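Packaging enzyme P4 (Pseudomonas phage phi13, PDB 4BLP) probably hydrolyses NTP to drive packaging of viral RNA into the capsid, working as a six-subunit RecA-like helicase of a double-stranded RNA phage. Local coordinates at residues D[48-53]-D[57-62]; D[68-73]-D[236-241]; D[86-91]-D[96-101]; D[149-152]-D[158-161]; D[241-246]-D[276-281]. All blocks are in the same frame, centred on the assembly; numbering follows the deposited sequence.

Interaction 1. Residues D[48-53]-D[57-62]; sequences AAVKKS and GGMTAL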
# COMPACT_ATOMS: atom_id res chain seq x y z
N ALA D 48 -20.61 -10.96 25.00
CA ALA D 48 -21.66 -10.03 25.44
C ALA D 48 -21.73 -8.77 24.54
O ALA D 48 -22.83 -8.32 24.20
CB ALA D 48 -21.45 -9.61 26.89
N ALA D 49 -20.57 -8.25 24.11
CA ALA D 49 -20.54 -7.06 23.24
C ALA D 49 -21.08 -7.40 21.87
O ALA D 49 -21.86 -6.65 21.31
CB ALA D 49 -19.12 -6.54 23.12
N VAL D 50 -20.68 -8.57 21.34
CA VAL D 50 -21.06 -8.97 19.98
C VAL D 50 -22.57 -9.27 19.89
O VAL D 50 -23.19 -9.02 18.85
CB VAL D 50 -20.17 -10.18 19.57
CG1 VAL D 50 -20.67 -10.86 18.30
CG2 VAL D 50 -18.70 -9.77 19.41
N LYS D 51 -23.18 -9.76 20.99
CA LYS D 51 -24.61 -10.09 21.00
C LYS D 51 -25.51 -8.85 20.91
O LYS D 51 -26.69 -8.98 20.59
CB LYS D 51 -24.97 -10.86 22.29
CG LYS D 51 -25.33 -12.31 22.09
CD LYS D 51 -25.65 -12.95 23.44
CE LYS D 51 -26.93 -13.74 23.37
NZ LYS D 51 -27.18 -14.48 24.63
N LYS D 52 -24.98 -7.65 21.22
CA LYS D 52 -25.76 -6.41 21.18
C LYS D 52 -26.16 -6.03 19.75
O LYS D 52 -25.61 -6.56 18.78
CB LYS D 52 -24.98 -5.26 21.85
CG LYS D 52 -24.79 -5.52 23.34
CD LYS D 52 -24.17 -4.34 24.04
CE LYS D 52 -24.09 -4.55 25.54
NZ LYS D 52 -23.36 -3.44 26.20
N SER D 53 -27.16 -5.14 19.64
CA SER D 53 -27.63 -4.68 18.34
C SER D 53 -26.54 -3.88 17.65
O SER D 53 -25.59 -3.43 18.31
CB SER D 53 -28.85 -3.79 18.52
OG SER D 53 -28.50 -2.60 19.20
N GLY D 57 -23.35 -1.19 19.29
CA GLY D 57 -21.95 -1.60 19.18
C GLY D 57 -21.69 -3.08 18.96
O GLY D 57 -20.54 -3.50 18.98
N GLY D 58 -22.74 -3.87 18.76
CA GLY D 58 -22.59 -5.31 18.51
C GLY D 58 -22.81 -5.71 17.07
O GLY D 58 -22.76 -4.87 16.15
N MET D 59 -23.06 -7.03 16.85
CA MET D 59 -23.23 -7.57 15.48
C MET D 59 -24.63 -8.01 15.17
O MET D 59 -24.91 -8.40 14.03
CB MET D 59 -22.36 -8.86 15.30
CG MET D 59 -20.88 -8.64 15.20
SD MET D 59 -20.46 -7.99 13.58
CE MET D 59 -20.42 -9.45 12.57
N THR D 60 -25.50 -8.07 16.17
CA THR D 60 -26.83 -8.64 15.97
C THR D 60 -27.79 -7.61 15.40
O THR D 60 -28.26 -6.75 16.13
CB THR D 60 -27.34 -9.22 17.29
OG1 THR D 60 -26.32 -10.07 17.80
CG2 THR D 60 -28.66 -10.01 17.12
N ALA D 61 -28.15 -7.75 14.14
CA ALA D 61 -29.08 -6.78 13.55
C ALA D 61 -30.48 -6.97 14.13
O ALA D 61 -30.98 -8.11 14.23
CB ALA D 61 -29.13 -6.94 12.04
N LEU D 62 -31.07 -5.86 14.59
CA LEU D 62 -32.47 -5.90 15.00
C LEU D 62 -33.29 -6.07 13.74
O LEU D 62 -32.79 -5.75 12.65
CB LEU D 62 -32.83 -4.55 15.69
CG LEU D 62 -32.17 -4.24 17.02
CD1 LEU D 62 -32.29 -2.71 17.36
CD2 LEU D 62 -32.74 -5.10 18.12
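Thr-60 lies with its side chain directed at the end of helix 47-51, where it meets the backbone of Lys-51 and Lys-52. Its CB packs 3.4 Å from Lys-51 O, with Lys-52 O almost as near. From CB the branches part. CG2 runs anti to the backbone N and only grazes Lys-51 O, while OG1 sits beside that N (chi1 -51°), on the side of the carbonyls of Val-50 and Lys-51. OG1 is 3.0 Å from Lys-51 O and 3.5 Å from Val-50 O, both weak pairings. The loop 57-62 doubles back on the C-terminal end of the helix and supplies amides to Val-50 O, in the last turn, and to Lys-52 O and Ser-53 O just beyond it. Met-59 N gives Val-50 O an almost straight bond of 2.8 Å (170° at the hydrogen), and Thr-60 N reaches Lys-52 O at 3.0 Å. Gly-58 N binds Ser-53 O at 2.9 Å, approaching 37° above the carbonyl plane. Gly-58, lacking a side chain, lets its CA press against the carbonyl oxygens of Ala-49 and Lys-52. On one flank Val-50 and Met-59 lie side by side and point the same way, CG1 of the valine 3.8 Å from CG of the methionine; Gln-115 and Arg-120 touch both, as does Val-39 of a second subunit. Farther along the loop, Leu-62 lays CG and both methyls against Ser-53 CB, the CG-to-CB distance being 3.7 Å, while Ser-53 OG reaches forward to bond Asp-56 N.

Interaction 2. Residues D[68-73]-D[236-241]; sequences FAVGSI and YAALTS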
# COMPACT_ATOMS: atom_id res chain seq x y z
N PHE D 68 -25.23 -2.30 5.50
CA PHE D 68 -24.72 -2.23 4.13
C PHE D 68 -23.36 -1.53 4.18
O PHE D 68 -22.84 -1.24 5.26
CB PHE D 68 -25.72 -1.52 3.19
CG PHE D 68 -26.04 -0.06 3.50
CD1 PHE D 68 -26.88 0.28 4.56
CD2 PHE D 68 -25.57 0.95 2.67
CE1 PHE D 68 -27.23 1.63 4.79
CE2 PHE D 68 -25.93 2.29 2.90
CZ PHE D 68 -26.72 2.62 3.98
N ALA D 69 -22.77 -1.28 3.00
CA ALA D 69 -21.47 -0.64 3.01
C ALA D 69 -21.29 0.23 1.81
O ALA D 69 -21.83 -0.08 0.74
CB ALA D 69 -20.36 -1.73 3.01
N VAL D 70 -20.48 1.29 1.96
CA VAL D 70 -20.04 2.09 0.80
C VAL D 70 -18.51 2.08 0.90
O VAL D 70 -17.95 2.57 1.89
CB VAL D 70 -20.69 3.50 0.71
CG1 VAL D 70 -22.20 3.42 0.43
CG2 VAL D 70 -20.40 4.35 1.90
N GLY D 71 -17.83 1.44 -0.06
CA GLY D 71 -16.39 1.22 0.07
C GLY D 71 -16.15 0.39 1.33
O GLY D 71 -16.89 -0.57 1.61
N SER D 72 -15.21 0.82 2.15
CA SER D 72 -14.89 0.10 3.39
C SER D 72 -15.73 0.66 4.57
O SER D 72 -15.52 0.25 5.72
CB SER D 72 -13.40 0.24 3.70
OG SER D 72 -13.09 1.61 3.92
N ILE D 73 -16.67 1.57 4.28
CA ILE D 73 -17.46 2.20 5.35
C ILE D 73 -18.72 1.38 5.61
O ILE D 73 -19.59 1.34 4.74
CB ILE D 73 -17.87 3.67 4.96
CG1 ILE D 73 -16.64 4.55 4.63
CG2 ILE D 73 -18.76 4.31 6.07
CD1 ILE D 73 -16.99 5.72 3.67
N TYR D 236 -19.05 2.20 -8.20
CA TYR D 236 -20.25 1.60 -8.82
C TYR D 236 -20.96 0.72 -7.83
O TYR D 236 -22.19 0.77 -7.77
CB TYR D 236 -19.87 0.77 -10.04
CG TYR D 236 -19.03 1.51 -11.05
CD1 TYR D 236 -19.40 2.77 -11.52
CD2 TYR D 236 -17.88 0.93 -11.59
CE1 TYR D 236 -18.65 3.43 -12.49
CE2 TYR D 236 -17.13 1.58 -12.56
CZ TYR D 236 -17.50 2.83 -12.99
OH TYR D 236 -16.76 3.43 -13.98
N ALA D 237 -20.21 -0.09 -7.05
CA ALA D 237 -20.84 -0.95 -6.02
C ALA D 237 -21.54 -0.05 -4.99
O ALA D 237 -22.64 -0.39 -4.51
CB ALA D 237 -19.77 -1.81 -5.34
N ALA D 238 -20.92 1.08 -4.63
CA ALA D 238 -21.53 2.01 -3.63
C ALA D 238 -22.82 2.58 -4.17
O ALA D 238 -23.80 2.70 -3.45
CB ALA D 238 -20.57 3.17 -3.28
N LEU D 239 -22.81 2.97 -5.45
CA LEU D 239 -24.05 3.53 -6.04
C LEU D 239 -25.16 2.46 -6.06
O LEU D 239 -26.31 2.77 -5.78
CB LEU D 239 -23.77 4.01 -7.46
CG LEU D 239 -22.91 5.30 -7.54
CD1 LEU D 239 -22.56 5.61 -9.00
CD2 LEU D 239 -23.64 6.53 -6.89
N THR D 240 -24.82 1.20 -6.34
CA THR D 240 -25.86 0.13 -6.32
C THR D 240 -26.34 -0.09 -4.90
O THR D 240 -27.52 -0.32 -4.69
CB THR D 240 -25.31 -1.17 -6.95
OG1 THR D 240 -25.00 -0.86 -8.32
CG2 THR D 240 -26.33 -2.32 -6.89
N SER D 241 -25.43 -0.04 -3.93
CA SER D 241 -25.85 -0.20 -2.51
C SER D 241 -26.82 0.91 -2.10
O SER D 241 -27.89 0.61 -1.53
CB SER D 241 -24.63 -0.20 -1.58
OG SER D 241 -23.85 -1.36 -1.85
O HOH W 1 -23.69 -2.68 0.65
O HOH W 2 -21.03 -0.94 -1.73
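Val-70 and Ser-241 hold their side chains in matching rotamers: CG1 of the valine (chi1 -67°) and OG of the serine (chi1 -66°) each stand anti to their own carbonyl carbon. In this setting Val-70 meets Ala-238, and Ser-241 presents its hydroxyl to the backbone of Ala-69. The contact lays a beta hairpin, strands 65-70 and 73-78 joined by a type II' turn from Val-70 to Ile-73, against helix 233-248 of the RecA-like core. Gly-71 takes the positive phi of that turn, and the two backbone bonds between Val-70 and Ile-73 close it. The apolar half is slight. Val-70 CB approaches Ala-238 CB to 4.0 Å, with CG1 of the same valine nearly as close to that methyl. Phe-68 and Val-70 both pack on Leu-242, one turn farther along the helix from Ala-238. A different face of the helix meets a second subunit, whose Phe-220 packs on Ala-237 and whose Arg-216 bonds Thr-240 OG1. The polar half runs through two waters; strand 65-70 is an edge strand of its sheet within the chain, and Ala-69 turns both its N-H and its carbonyl toward the helix. Water 1 accepts from Ala-69 N at 2.9 Å and from Ser-241 OG at 2.8 Å. Water 2 does the reverse, giving one proton to Ala-69 O at 2.7 Å and the other to Ser-241 OG at 2.9 Å. The hydroxyl therefore donates to one water and accepts from the other, its OG lying 3.5 Å from Ala-69 O.

Interaction 3. Residues D[86-91]-D[96-101]; sequences AAALVA and STWFVA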
# COMPACT_ATOMS: atom_id res chain seq x y z
N ALA D 86 -39.68 10.42 10.15
CA ALA D 86 -40.30 10.98 8.93
C ALA D 86 -41.75 11.41 9.21
O ALA D 86 -42.21 12.40 8.66
CB ALA D 86 -40.27 9.96 7.81
N ALA D 87 -42.49 10.63 10.04
CA ALA D 87 -43.89 10.99 10.36
C ALA D 87 -43.90 12.33 11.13
O ALA D 87 -44.78 13.19 10.91
CB ALA D 87 -44.53 9.89 11.19
N ALA D 88 -42.92 12.50 12.05
CA ALA D 88 -42.77 13.75 12.80
C ALA D 88 -42.46 14.91 11.82
O ALA D 88 -43.03 15.98 11.95
CB ALA D 88 -41.66 13.60 13.85
N LEU D 89 -41.62 14.68 10.79
CA LEU D 89 -41.29 15.72 9.81
C LEU D 89 -42.53 16.11 8.99
O LEU D 89 -42.78 17.30 8.76
CB LEU D 89 -40.17 15.21 8.90
CG LEU D 89 -39.80 16.07 7.68
CD1 LEU D 89 -39.36 17.51 8.12
CD2 LEU D 89 -38.68 15.37 6.88
N VAL D 90 -43.34 15.09 8.56
CA VAL D 90 -44.60 15.34 7.82
C VAL D 90 -45.53 16.24 8.68
O VAL D 90 -46.18 17.15 8.18
CB VAL D 90 -45.30 13.99 7.45
CG1 VAL D 90 -46.75 14.21 6.97
CG2 VAL D 90 -44.51 13.24 6.40
N ALA D 91 -45.61 15.94 9.97
CA ALA D 91 -46.50 16.69 10.87
C ALA D 91 -45.96 18.07 11.24
O ALA D 91 -46.72 18.91 11.73
CB ALA D 91 -46.72 15.88 12.15
N SER D 96 -37.58 23.43 8.33
CA SER D 96 -36.17 23.89 8.50
C SER D 96 -35.69 23.77 9.98
O SER D 96 -34.62 23.25 10.26
CB SER D 96 -36.01 25.34 8.05
OG SER D 96 -36.79 25.68 6.91
N THR D 97 -36.54 24.22 10.90
CA THR D 97 -36.29 24.17 12.35
C THR D 97 -36.32 22.71 12.76
O THR D 97 -35.52 22.30 13.59
CB THR D 97 -37.31 25.01 13.13
OG1 THR D 97 -37.19 26.37 12.72
CG2 THR D 97 -37.13 24.92 14.67
N TRP D 98 -37.21 21.89 12.10
CA TRP D 98 -37.28 20.46 12.45
C TRP D 98 -35.90 19.78 12.33
O TRP D 98 -35.49 19.07 13.26
CB TRP D 98 -38.36 19.71 11.62
CG TRP D 98 -38.59 18.31 12.12
CD1 TRP D 98 -39.49 17.92 13.07
CD2 TRP D 98 -37.83 17.15 11.76
NE1 TRP D 98 -39.38 16.55 13.28
CE2 TRP D 98 -38.36 16.06 12.48
CE3 TRP D 98 -36.82 16.90 10.82
CZ2 TRP D 98 -37.86 14.75 12.35
CZ3 TRP D 98 -36.34 15.60 10.66
CH2 TRP D 98 -36.84 14.55 11.45
N PHE D 99 -35.19 20.00 11.21
CA PHE D 99 -33.91 19.36 11.04
C PHE D 99 -32.88 19.82 12.09
O PHE D 99 -32.15 19.00 12.64
CB PHE D 99 -33.37 19.61 9.62
CG PHE D 99 -34.02 18.64 8.67
CD1 PHE D 99 -33.59 17.32 8.61
CD2 PHE D 99 -35.12 19.03 7.91
CE1 PHE D 99 -34.22 16.40 7.77
CE2 PHE D 99 -35.75 18.11 7.06
CZ PHE D 99 -35.31 16.79 7.02
N VAL D 100 -32.83 21.12 12.37
CA VAL D 100 -31.85 21.61 13.36
C VAL D 100 -32.20 21.08 14.78
O VAL D 100 -31.36 20.50 15.46
CB VAL D 100 -31.83 23.16 13.33
CG1 VAL D 100 -30.91 23.71 14.42
CG2 VAL D 100 -31.42 23.69 11.96
N ALA D 101 -33.48 21.19 15.17
CA ALA D 101 -33.94 20.77 16.51
C ALA D 101 -33.76 19.27 16.79
O ALA D 101 -33.54 18.89 17.95
CB ALA D 101 -35.42 21.14 16.70
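Leu-89 stands over one face of the Trp-98 indole, the two side chains crossing at about a right angle. Its CB is 4.0 Å from the centroid of the six-membered ring and 3° off the ring normal, a CH-pi contact centred on the face. Trp-98 is placed for this by its first torsion, which swings CG anti to the backbone N (chi1 -171°) and carries the indole across to the other helix. Leu-89 likewise extends its CG away from its own N, and then splits its methyls between the two aromatic residues. CD1 touches Trp-98 CE3 and Phe-99 CE2, each at 3.8 Å, lying where the two rings meet; CD2 goes on to Phe-99 CZ at 3.7 Å. The rings themselves meet edge against face: Trp-98 CE3 rides 3.8 Å above the plane of the Phe-99 ring, over its centre. These residues join a helical hairpin made by helices 79-91 and 95-101. The two segments run roughly antiparallel, at 145°, with their axes 10.2 Å apart at closest approach; the indole of Trp-98 occupies the space between the axes. Ala-88, with only a methyl to place, comes obliquely to the pyrrole side of the indole, CB 3.8 Å from NE1. The contact continues into the neighbouring helices. Phe-99 rests on Val-199 and Leu-203 of helix 193-205, the same helix that Ala-86 touches through Leu-202, and Ile-106 packs against both Trp-98 and Phe-99.

Interaction 4. Residues D[149-152]-D[158-161]; sequences HVVV and GKSK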
# COMPACT_ATOMS: atom_id res chain seq x y z
N HIS D 149 -31.46 8.19 -8.63
CA HIS D 149 -31.34 8.76 -9.99
C HIS D 149 -30.13 9.66 -9.96
O HIS D 149 -30.11 10.60 -9.17
CB HIS D 149 -32.60 9.56 -10.39
CG HIS D 149 -32.56 10.02 -11.82
ND1 HIS D 149 -33.32 9.41 -12.79
CD2 HIS D 149 -31.80 10.99 -12.40
CE1 HIS D 149 -33.04 10.04 -13.92
NE2 HIS D 149 -32.12 10.99 -13.75
N VAL D 150 -29.13 9.41 -10.78
CA VAL D 150 -27.97 10.30 -10.73
C VAL D 150 -27.95 11.22 -11.94
O VAL D 150 -28.32 10.82 -13.05
CB VAL D 150 -26.63 9.52 -10.60
CG1 VAL D 150 -26.59 8.72 -9.29
CG2 VAL D 150 -26.40 8.61 -11.79
N VAL D 151 -27.49 12.45 -11.73
CA VAL D 151 -27.35 13.46 -12.77
C VAL D 151 -25.86 13.64 -12.94
O VAL D 151 -25.19 14.07 -12.02
CB VAL D 151 -28.08 14.78 -12.37
CG1 VAL D 151 -27.86 15.88 -13.44
CG2 VAL D 151 -29.57 14.50 -12.16
N VAL D 152 -25.34 13.29 -14.15
CA VAL D 152 -23.91 13.21 -14.40
C VAL D 152 -23.44 14.25 -15.39
O VAL D 152 -24.13 14.57 -16.34
CB VAL D 152 -23.56 11.77 -14.92
CG1 VAL D 152 -22.07 11.55 -14.99
CG2 VAL D 152 -24.18 10.69 -14.04
N GLY D 158 -23.33 22.20 -15.87
CA GLY D 158 -24.60 22.82 -15.51
C GLY D 158 -25.56 21.87 -14.83
O GLY D 158 -26.78 22.03 -15.00
N LYS D 159 -25.05 20.91 -14.02
CA LYS D 159 -25.89 19.92 -13.29
C LYS D 159 -26.84 20.65 -12.31
O LYS D 159 -28.04 20.40 -12.35
CB LYS D 159 -25.06 18.87 -12.52
CG LYS D 159 -24.15 17.97 -13.37
CD LYS D 159 -23.32 16.97 -12.53
CE LYS D 159 -22.20 17.58 -11.69
NZ LYS D 159 -21.21 18.39 -12.46
N SER D 160 -26.30 21.59 -11.49
CA SER D 160 -27.09 22.37 -10.52
C SER D 160 -28.17 23.18 -11.20
O SER D 160 -29.29 23.24 -10.68
CB SER D 160 -26.19 23.31 -9.71
OG SER D 160 -25.31 22.53 -8.93
N LYS D 161 -27.85 23.83 -12.33
CA LYS D 161 -28.77 24.67 -13.08
C LYS D 161 -29.90 23.83 -13.65
O LYS D 161 -31.07 24.23 -13.57
CB LYS D 161 -28.04 25.43 -14.20
CG LYS D 161 -28.89 26.49 -14.88
CD LYS D 161 -28.11 27.29 -15.92
CE LYS D 161 -29.03 28.09 -16.81
NZ LYS D 161 -28.32 28.59 -18.01
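Lys-159 lays its aliphatic shaft along the end of strand 147-152, its side chain and that of Val-151 running antiparallel alongside each other. CB meets the valine's CG1 at 4.2 Å, and farther out CD lies 3.5 Å from Val-151 O and 3.9 Å from Val-152 C. Two bends then turn the chain aside, at chi3 (-70°) and chi4 (-56°), and bring NZ to a hydrogen bond with Gly-153 O in the loop just after the strand. Asn-258 touches the same lysine from a neighbouring loop. Strand, glycine-rich loop and helix follow the order of a P-loop, and the sequence around Lys-159 and Ser-160 matches Walker A, consistent with a nucleotide-binding site as in other RecA-like NTPases. Gly-158, at the N-cap position of helix 159-164, has a positive phi that suits glycine. In the next shell, Val-151 is flanked by Val-254 and Val-283 from the two adjoining strands, and Ser-160 OG makes a weak bond to Asp-213. Since only carbon atoms of Lys-159 meet the strand segment 149-152, van der Waals contact sets the course of the shaft, while the polar contact of NZ, to Gly-153 O, is made in the loop between.

Interaction 5. Residues D[241-246]-D[276-281]; sequences SLNNIC and SVAGMT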
# COMPACT_ATOMS: atom_id res chain seq x y z
N SER D 241 -25.43 -0.04 -3.93
CA SER D 241 -25.85 -0.20 -2.51
C SER D 241 -26.82 0.91 -2.10
O SER D 241 -27.89 0.61 -1.53
CB SER D 241 -24.63 -0.20 -1.58
OG SER D 241 -23.85 -1.36 -1.85
N LEU D 242 -26.48 2.17 -2.42
CA LEU D 242 -27.37 3.28 -2.08
C LEU D 242 -28.66 3.17 -2.85
O LEU D 242 -29.75 3.34 -2.28
CB LEU D 242 -26.66 4.62 -2.40
CG LEU D 242 -25.45 4.88 -1.51
CD1 LEU D 242 -24.70 6.14 -2.01
CD2 LEU D 242 -25.90 5.10 -0.01
N ASN D 243 -28.56 2.82 -4.13
CA ASN D 243 -29.78 2.61 -4.93
C ASN D 243 -30.75 1.60 -4.28
O ASN D 243 -31.96 1.84 -4.18
CB ASN D 243 -29.39 2.05 -6.32
CG ASN D 243 -30.60 1.93 -7.20
OD1 ASN D 243 -31.02 2.92 -7.81
ND2 ASN D 243 -31.18 0.72 -7.29
N ASN D 244 -30.21 0.45 -3.84
CA ASN D 244 -31.04 -0.63 -3.35
C ASN D 244 -31.56 -0.33 -1.94
O ASN D 244 -32.62 -0.85 -1.58
CB ASN D 244 -30.30 -1.95 -3.45
CG ASN D 244 -30.18 -2.43 -4.90
OD1 ASN D 244 -30.69 -1.78 -5.83
ND2 ASN D 244 -29.51 -3.57 -5.13
N ILE D 245 -30.86 0.47 -1.16
CA ILE D 245 -31.41 0.89 0.16
C ILE D 245 -32.63 1.77 -0.13
O ILE D 245 -33.70 1.60 0.47
CB ILE D 245 -30.34 1.65 1.01
CG1 ILE D 245 -29.30 0.66 1.56
CG2 ILE D 245 -31.01 2.55 2.11
CD1 ILE D 245 -29.88 -0.36 2.65
N CYS D 246 -32.50 2.71 -1.08
CA CYS D 246 -33.66 3.56 -1.45
C CYS D 246 -34.84 2.70 -1.97
O CYS D 246 -36.00 2.93 -1.59
CB CYS D 246 -33.27 4.58 -2.52
SG CYS D 246 -32.11 5.84 -1.96
N SER D 276 -25.60 0.73 -12.66
CA SER D 276 -25.58 0.62 -11.20
C SER D 276 -26.81 1.17 -10.50
O SER D 276 -26.97 0.92 -9.30
CB SER D 276 -24.35 1.34 -10.65
OG SER D 276 -23.16 0.89 -11.31
N VAL D 277 -27.65 1.97 -11.20
CA VAL D 277 -28.72 2.69 -10.49
C VAL D 277 -30.06 2.63 -11.23
O VAL D 277 -30.11 2.21 -12.38
CB VAL D 277 -28.30 4.18 -10.30
CG1 VAL D 277 -27.04 4.31 -9.39
CG2 VAL D 277 -28.03 4.85 -11.66
N ALA D 278 -31.13 3.16 -10.59
CA ALA D 278 -32.47 3.17 -11.17
C ALA D 278 -32.59 4.14 -12.34
O ALA D 278 -33.40 3.92 -13.22
CB ALA D 278 -33.51 3.54 -10.11
N GLY D 279 -31.81 5.22 -12.33
CA GLY D 279 -31.88 6.17 -13.43
C GLY D 279 -30.67 7.05 -13.54
O GLY D 279 -29.98 7.29 -12.55
N MET D 280 -30.40 7.55 -14.75
CA MET D 280 -29.25 8.42 -14.95
C MET D 280 -29.60 9.44 -16.03
O MET D 280 -30.15 9.07 -17.07
CB MET D 280 -28.03 7.58 -15.42
CG MET D 280 -26.81 8.45 -15.68
SD MET D 280 -25.36 7.49 -16.15
CE MET D 280 -25.62 7.43 -17.95
N THR D 281 -29.25 10.69 -15.79
CA THR D 281 -29.39 11.79 -16.76
C THR D 281 -28.01 12.38 -16.98
O THR D 281 -27.33 12.72 -16.00
CB THR D 281 -30.38 12.89 -16.26
OG1 THR D 281 -31.66 12.31 -16.04
CG2 THR D 281 -30.53 14.06 -17.27
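Asn-243 and Val-277 bring their CA atoms to 5.7 Å where helix 233-248 passes the connection that leads into strand 279-284. The asparagine does nearly all the touching. Its chi1 of -175° turns the side chain away from the backbone N and carries the amide toward 276-278, where OD1 accepts a 2.8 Å bond from Ala-278 N. That bond is bent, and the donor stands 47° above the plane of the amide rather than on a lone pair. A second N-H, from Leu-148 at the start of strand 147-152, also binds this oxygen. Around it the packing is close: Val-277 CA is 3.5 Å and Ala-278 CB 3.4 Å from OD1, and at the base of the side chain Asn-243 CB lies 4.0 Å from Ser-276 O. The other end of the amide is held too. ND2 donates to Asn-244 OD1 at 2.9 Å with 161° at the hydrogen, the acceptor lying in the amide plane of Asn-243. Asn-244 in turn bonds the backbone of Glu-176 and Gly-178 of a second subunit, and Pro-177 of that subunit packs on Asn-243; Ser-276 OG meets its Arg-216. The contact thus ties a helix flanking the RecA-like sheet to two adjacent parallel strands, 147-152 and 279-284, close to a subunit interface. OD1 holds two backbone donors and ND2 has an acceptor for one N-H in the side-chain oxygen of Asn-244, which fixes which way round this buried amide sits.

Overall arrangement
From the N terminus, interaction 1 closes first, over a three-residue loop beyond helix 47-51. Interaction 2 opens next, at strand 65-70, and spans 162 residues before closing on helix 233-248, so that it joins the N-terminal hairpin to the RecA-like core. Nested within that span, in series, are interaction 3, a helical hairpin, and interaction 4, the turn of the probable P-loop. Interaction 5 starts from the helix that ends interaction 2, the two sharing Ser-241, and closes 29 residues later. Its strand 279-284 lies beside strand 147-152 of interaction 4 in the central sheet. Interactions 1, 2 and 5 also touch a second subunit. None cross.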